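Local coordinates for protein CEL61B (Hypocrea jecorina, PDB 2VTC) that is a copper-dependent lytic polysaccharide monooxygenase that breaks down cellulose by oxidising its glycosidic bonds, using a reductant and O2 or H2O2, at residues S168-N173 with T208-A213; A91-N96 with I201-S206. All coordinates share one frame; numbering follows the deposited sequence.

Interaction 1: residues S168-N173 with T208-A213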
loop_
_atom_site.group_PDB
_atom_site.type_symbol
_atom_site.label_atom_id
_atom_site.label_comp_id
_atom_site.label_asym_id
_atom_site.label_seq_id
_atom_site.Cartn_x
_atom_site.Cartn_y
_atom_site.Cartn_z
ATOM N N SER A 168 -13.955 -1.883 14.436
ATOM C CA SER A 168 -13.540 -2.315 15.770
ATOM C C SER A 168 -12.152 -1.821 16.178
ATOM O O SER A 168 -11.730 -2.015 17.321
ATOM C CB SER A 168 -13.568 -3.839 15.837
ATOM O OG SER A 168 -12.700 -4.405 14.869
ATOM N N LEU A 169 -11.436 -1.186 15.253
ATOM C CA LEU A 169 -10.044 -0.808 15.529
ATOM C C LEU A 169 -9.969 0.319 16.555
ATOM O O LEU A 169 -10.570 1.369 16.354
ATOM C CB LEU A 169 -9.324 -0.405 14.241
ATOM C CG LEU A 169 -7.828 -0.131 14.397
ATOM C CD1 LEU A 169 -7.026 -1.361 14.947
ATOM C CD2 LEU A 169 -7.269 0.378 13.059
ATOM N N ARG A 170 -9.223 0.086 17.635
ATOM C CA ARG A 170 -9.135 1.027 18.744
ATOM C C ARG A 170 -8.352 2.273 18.323
ATOM O O ARG A 170 -7.494 2.191 17.429
ATOM C CB ARG A 170 -8.505 0.354 19.975
ATOM C CG ARG A 170 -7.009 0.114 19.892
ATOM C CD ARG A 170 -6.471 -0.517 21.149
ATOM N NE ARG A 170 -5.056 -0.845 20.981
ATOM C CZ ARG A 170 -4.240 -1.249 21.955
ATOM N NH1 ARG A 170 -4.686 -1.382 23.199
ATOM N NH2 ARG A 170 -2.973 -1.522 21.680
ATOM N N PRO A 171 -8.649 3.431 18.936
ATOM C CA PRO A 171 -7.858 4.638 18.653
ATOM C C PRO A 171 -6.344 4.451 18.829
ATOM O O PRO A 171 -5.886 3.677 19.687
ATOM C CB PRO A 171 -8.403 5.667 19.663
ATOM C CG PRO A 171 -9.751 5.192 19.982
ATOM C CD PRO A 171 -9.721 3.700 19.925
ATOM N N GLY A 172 -5.568 5.175 18.026
ATOM C CA GLY A 172 -4.130 4.998 18.001
ATOM C C GLY A 172 -3.492 5.690 16.818
ATOM O O GLY A 172 -4.185 6.270 15.972
ATOM N N ASN A 173 -2.170 5.664 16.796
ATOM C CA ASN A 173 -1.418 6.200 15.670
ATOM C C ASN A 173 -1.052 5.027 14.765
ATOM O O ASN A 173 -0.399 4.082 15.209
ATOM C CB ASN A 173 -0.153 6.899 16.149
ATOM C CG ASN A 173 -0.440 8.165 16.945
ATOM O OD1 ASN A 173 -1.377 8.920 16.650
ATOM N ND2 ASN A 173 0.388 8.410 17.955
ATOM N N THR A 208 -12.818 -0.856 19.957
ATOM C CA THR A 208 -12.180 -1.282 21.204
ATOM C C THR A 208 -11.093 -2.360 21.043
ATOM O O THR A 208 -10.426 -2.722 22.020
ATOM C CB THR A 208 -13.232 -1.766 22.248
ATOM O OG1 THR A 208 -13.762 -3.036 21.853
ATOM C CG2 THR A 208 -14.374 -0.761 22.386
ATOM N N LYS A 209 -10.916 -2.885 19.832
ATOM C CA LYS A 209 -9.984 -4.016 19.625
ATOM C C LYS A 209 -8.562 -3.581 19.269
ATOM O O LYS A 209 -8.365 -2.712 18.415
ATOM C CB LYS A 209 -10.497 -4.983 18.555
ATOM C CG LYS A 209 -11.678 -5.824 19.000
ATOM C CD LYS A 209 -11.815 -7.078 18.142
ATOM C CE LYS A 209 -13.010 -7.931 18.568
ATOM N NZ LYS A 209 -14.326 -7.213 18.423
ATOM N N ALA A 210 -7.585 -4.191 19.938
ATOM C CA ALA A 210 -6.179 -3.977 19.614
ATOM C C ALA A 210 -5.825 -4.715 18.325
ATOM O O ALA A 210 -6.369 -5.785 18.026
ATOM C CB ALA A 210 -5.282 -4.466 20.749
ATOM N N LEU A 211 -4.886 -4.154 17.570
ATOM C CA LEU A 211 -4.334 -4.852 16.412
ATOM C C LEU A 211 -3.543 -6.074 16.907
ATOM O O LEU A 211 -2.793 -5.963 17.889
ATOM C CB LEU A 211 -3.425 -3.883 15.651
ATOM C CG LEU A 211 -3.340 -3.802 14.128
ATOM C CD1 LEU A 211 -4.699 -3.750 13.445
ATOM C CD2 LEU A 211 -2.463 -2.617 13.737
ATOM N N PRO A 212 -3.697 -7.249 16.250
ATOM C CA PRO A 212 -2.881 -8.385 16.697
ATOM C C PRO A 212 -1.421 -8.282 16.241
ATOM O O PRO A 212 -1.038 -7.287 15.631
ATOM C CB PRO A 212 -3.558 -9.585 16.045
ATOM C CG PRO A 212 -4.101 -9.010 14.773
ATOM C CD PRO A 212 -4.575 -7.616 15.124
ATOM N N ALA A 213 -0.637 -9.311 16.542
ATOM C CA ALA A 213 0.815 -9.257 16.425
ATOM C C ALA A 213 1.271 -8.901 14.989
ATOM O O ALA A 213 2.239 -8.166 14.801
ATOM C CB ALA A 213 1.430 -10.580 16.880
HETATM O O HOH W 1 -4.125 -1.314 18.085
#
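Leu-169 and Lys-209 face each other in a single beta bridge, with their CA atoms 5.2 Å apart and no second bridge between the two segments. Two backbone bonds flank Leu-169: Lys-209 N donates to Ser-168 O at 2.8 Å, and Arg-170 N donates to Lys-209 O at 3.0 Å. The first is nearly collinear with the acceptor carbonyl (C=O...N 171°). Beyond the bridge the chains separate, residues 168-173 running on into strand 172-182.

The Arg-170 side chain lies along the loop. Its CG lies between the backbone N and the carbonyl carbon (chi1 74°), and from there the extended chain runs past Lys-209 O and along Ala-210. The methyl of Ala-210 sits over the centre of one guanidinium face, with CB 3.6 Å from Arg-170 CZ. A water accepts from both Arg-170 NE (3.1 Å) and Leu-211 N (3.0 Å), tying the guanidinium to the next backbone N-H of the loop. Leu-169, buried, brings its CD1 to Leu-211 CD1 at 3.7 Å, the two side chains crossing obliquely, and Tyr-174 touches both leucines. An alanine in place of Arg-170 would probably leave the Ala-210 methyl without its flat cover and the bridging water without one of its two donors.

The backbone pair thus fixes the loop at one point, while the arginine and the leucine pair extend the attachment to Leu-211. Glu-119, in only a long and weak ion pair with Arg-170 NH2, may add a modest electrostatic pull.

Interaction 2: residues A91-N96 with I201-S206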
loop_
_atom_site.group_PDB
_atom_site.type_symbol
_atom_site.label_atom_id
_atom_site.label_comp_id
_atom_site.label_asym_id
_atom_site.label_seq_id
_atom_site.Cartn_x
_atom_site.Cartn_y
_atom_site.Cartn_z
ATOM N N ALA A 91 -8.846 9.782 11.124
ATOM C CA ALA A 91 -10.060 9.146 10.630
ATOM C C ALA A 91 -10.725 8.357 11.737
ATOM O O ALA A 91 -10.046 7.734 12.561
ATOM C CB ALA A 91 -9.730 8.207 9.448
ATOM N N ALA A 92 -12.051 8.396 11.781
ATOM C CA ALA A 92 -12.803 7.529 12.698
ATOM C C ALA A 92 -12.772 6.078 12.215
ATOM O O ALA A 92 -12.817 5.820 11.006
ATOM C CB ALA A 92 -14.249 8.024 12.829
ATOM N N ALA A 93 -12.680 5.129 13.148
ATOM C CA ALA A 93 -12.772 3.719 12.790
ATOM C C ALA A 93 -14.075 3.518 12.032
ATOM O O ALA A 93 -15.103 4.111 12.391
ATOM C CB ALA A 93 -12.710 2.835 14.028
ATOM N N GLY A 94 -14.025 2.707 10.973
ATOM C CA GLY A 94 -15.167 2.489 10.087
ATOM C C GLY A 94 -15.195 3.422 8.892
ATOM O O GLY A 94 -16.004 3.234 7.978
ATOM N N SER A 95 -14.317 4.430 8.879
ATOM C CA SER A 95 -14.217 5.336 7.738
ATOM C C SER A 95 -13.678 4.631 6.488
ATOM O O SER A 95 -12.954 3.632 6.582
ATOM C CB SER A 95 -13.320 6.539 8.062
ATOM O OG SER A 95 -13.862 7.306 9.126
ATOM N N ASN A 96 -14.044 5.156 5.320
ATOM C CA ASN A 96 -13.474 4.698 4.068
ATOM C C ASN A 96 -12.362 5.628 3.617
ATOM O O ASN A 96 -12.526 6.858 3.585
ATOM C CB ASN A 96 -14.544 4.577 2.969
ATOM C CG ASN A 96 -15.555 3.464 3.246
ATOM O OD1 ASN A 96 -16.769 3.704 3.272
ATOM N ND2 ASN A 96 -15.070 2.254 3.452
ATOM N N ILE A 201 -2.129 7.623 9.159
ATOM C CA ILE A 201 -3.508 7.943 9.525
ATOM C C ILE A 201 -3.813 7.508 10.970
ATOM O O ILE A 201 -3.898 6.312 11.286
ATOM C CB ILE A 201 -4.571 7.321 8.571
ATOM C CG1 ILE A 201 -4.286 7.647 7.104
ATOM C CG2 ILE A 201 -5.973 7.833 8.968
ATOM C CD1 ILE A 201 -5.129 6.793 6.122
ATOM N N ALA A 202 -3.965 8.487 11.849
ATOM C CA ALA A 202 -4.371 8.172 13.203
ATOM C C ALA A 202 -5.853 7.817 13.182
ATOM O O ALA A 202 -6.609 8.332 12.341
ATOM C CB ALA A 202 -4.099 9.354 14.122
ATOM N N VAL A 203 -6.255 6.940 14.106
ATOM C CA VAL A 203 -7.618 6.448 14.197
ATOM C C VAL A 203 -8.253 6.900 15.517
ATOM O O VAL A 203 -7.612 6.854 16.574
ATOM C CB VAL A 203 -7.642 4.909 14.030
ATOM C CG1 VAL A 203 -9.018 4.303 14.365
ATOM C CG2 VAL A 203 -7.239 4.538 12.587
ATOM N N THR A 204 -9.499 7.361 15.412
ATOM C CA THR A 204 -10.304 7.838 16.542
ATOM C C THR A 204 -11.583 7.008 16.628
ATOM O O THR A 204 -11.814 6.104 15.815
ATOM C CB THR A 204 -10.702 9.315 16.330
ATOM O OG1 THR A 204 -11.472 9.445 15.121
ATOM C CG2 THR A 204 -9.459 10.203 16.228
ATOM N N GLY A 205 -12.443 7.327 17.594
ATOM C CA GLY A 205 -13.795 6.763 17.593
ATOM C C GLY A 205 -14.057 5.698 18.631
ATOM O O GLY A 205 -13.475 5.720 19.721
ATOM N N SER A 206 -14.922 4.751 18.269
ATOM C CA SER A 206 -15.533 3.839 19.240
ATOM C C SER A 206 -15.075 2.378 19.158
ATOM O O SER A 206 -15.641 1.507 19.823
ATOM C CB SER A 206 -17.057 3.898 19.087
ATOM O OG SER A 206 -17.407 3.518 17.764
HETATM O O HOH W 2 -15.698 4.960 15.117
#
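A short parallel beta ladder joins the end of edge strand 89-92 to the end of strand 193-204 in the mixed sheet of the AA9 beta-sandwich, with Ala-91 paired to Val-203 and Ala-92 to Thr-204. Ala-91 reaches both ways: its N donates to Ala-202 O at 2.9 Å, and its O accepts from Thr-204 N at 2.9 Å. Ala-93 N then closes the ladder on Thr-204 O at 3.0 Å, a fairly straight bond (N-H...O 164°). The CA of Val-203 adds a CA-H...O contact to Ala-91 O.

The side chains fall on two faces. On the buried one, Ala-91 CB touches Ile-201 CG2 at 3.8 Å, and Ile-28 of strand 22-28 packs against both residues. Val-203 CG1, anti to its backbone N (chi1 170°), reaches Ala-93 CB at 4.0 Å. On the other face Thr-204 OG1 lies 3.4 Å from Ala-92 CA.

Past the ladder, residues 92-95 form a type II beta turn, with Gly-94 at the position whose positive phi suits glycine. Ala-92 O takes two donors, Ser-95 N and Ser-95 OG, the hydroxyl at 2.6 Å. A water donates to Ala-93 O and accepts from Ser-206 N, extending the contact beyond Thr-204.

Small alanines leave the joining mainly to backbone bonds, while the Ala-92 carbonyl, which accepts two hydrogen bonds from Ser-95, secures the turn that sends the chain from this sheet to strand 96-102 of the other.

The two contacts lie side by side on one flank of the molecule, with centres about 10 Å apart, and meet through adjacent strands 172-182 and 193-204. The join is a probable hydrogen bond from Val-203 N to Gly-172 O (2.9 Å). Packing backs it: Pro-171 CB lies 3.4 Å from Val-203 O, and Ala-93 CB lies 3.5 Å from Leu-169 O. Strand 193-204 therefore has 89-92 on one edge and 172-182 on the other. Its exit supplies both contacts: 201-206 pairs in interaction 2, then 208-213 folds onto 168-173 in interaction 1. Both lie away from the metal site of His-20, His-108 and Tyr-195.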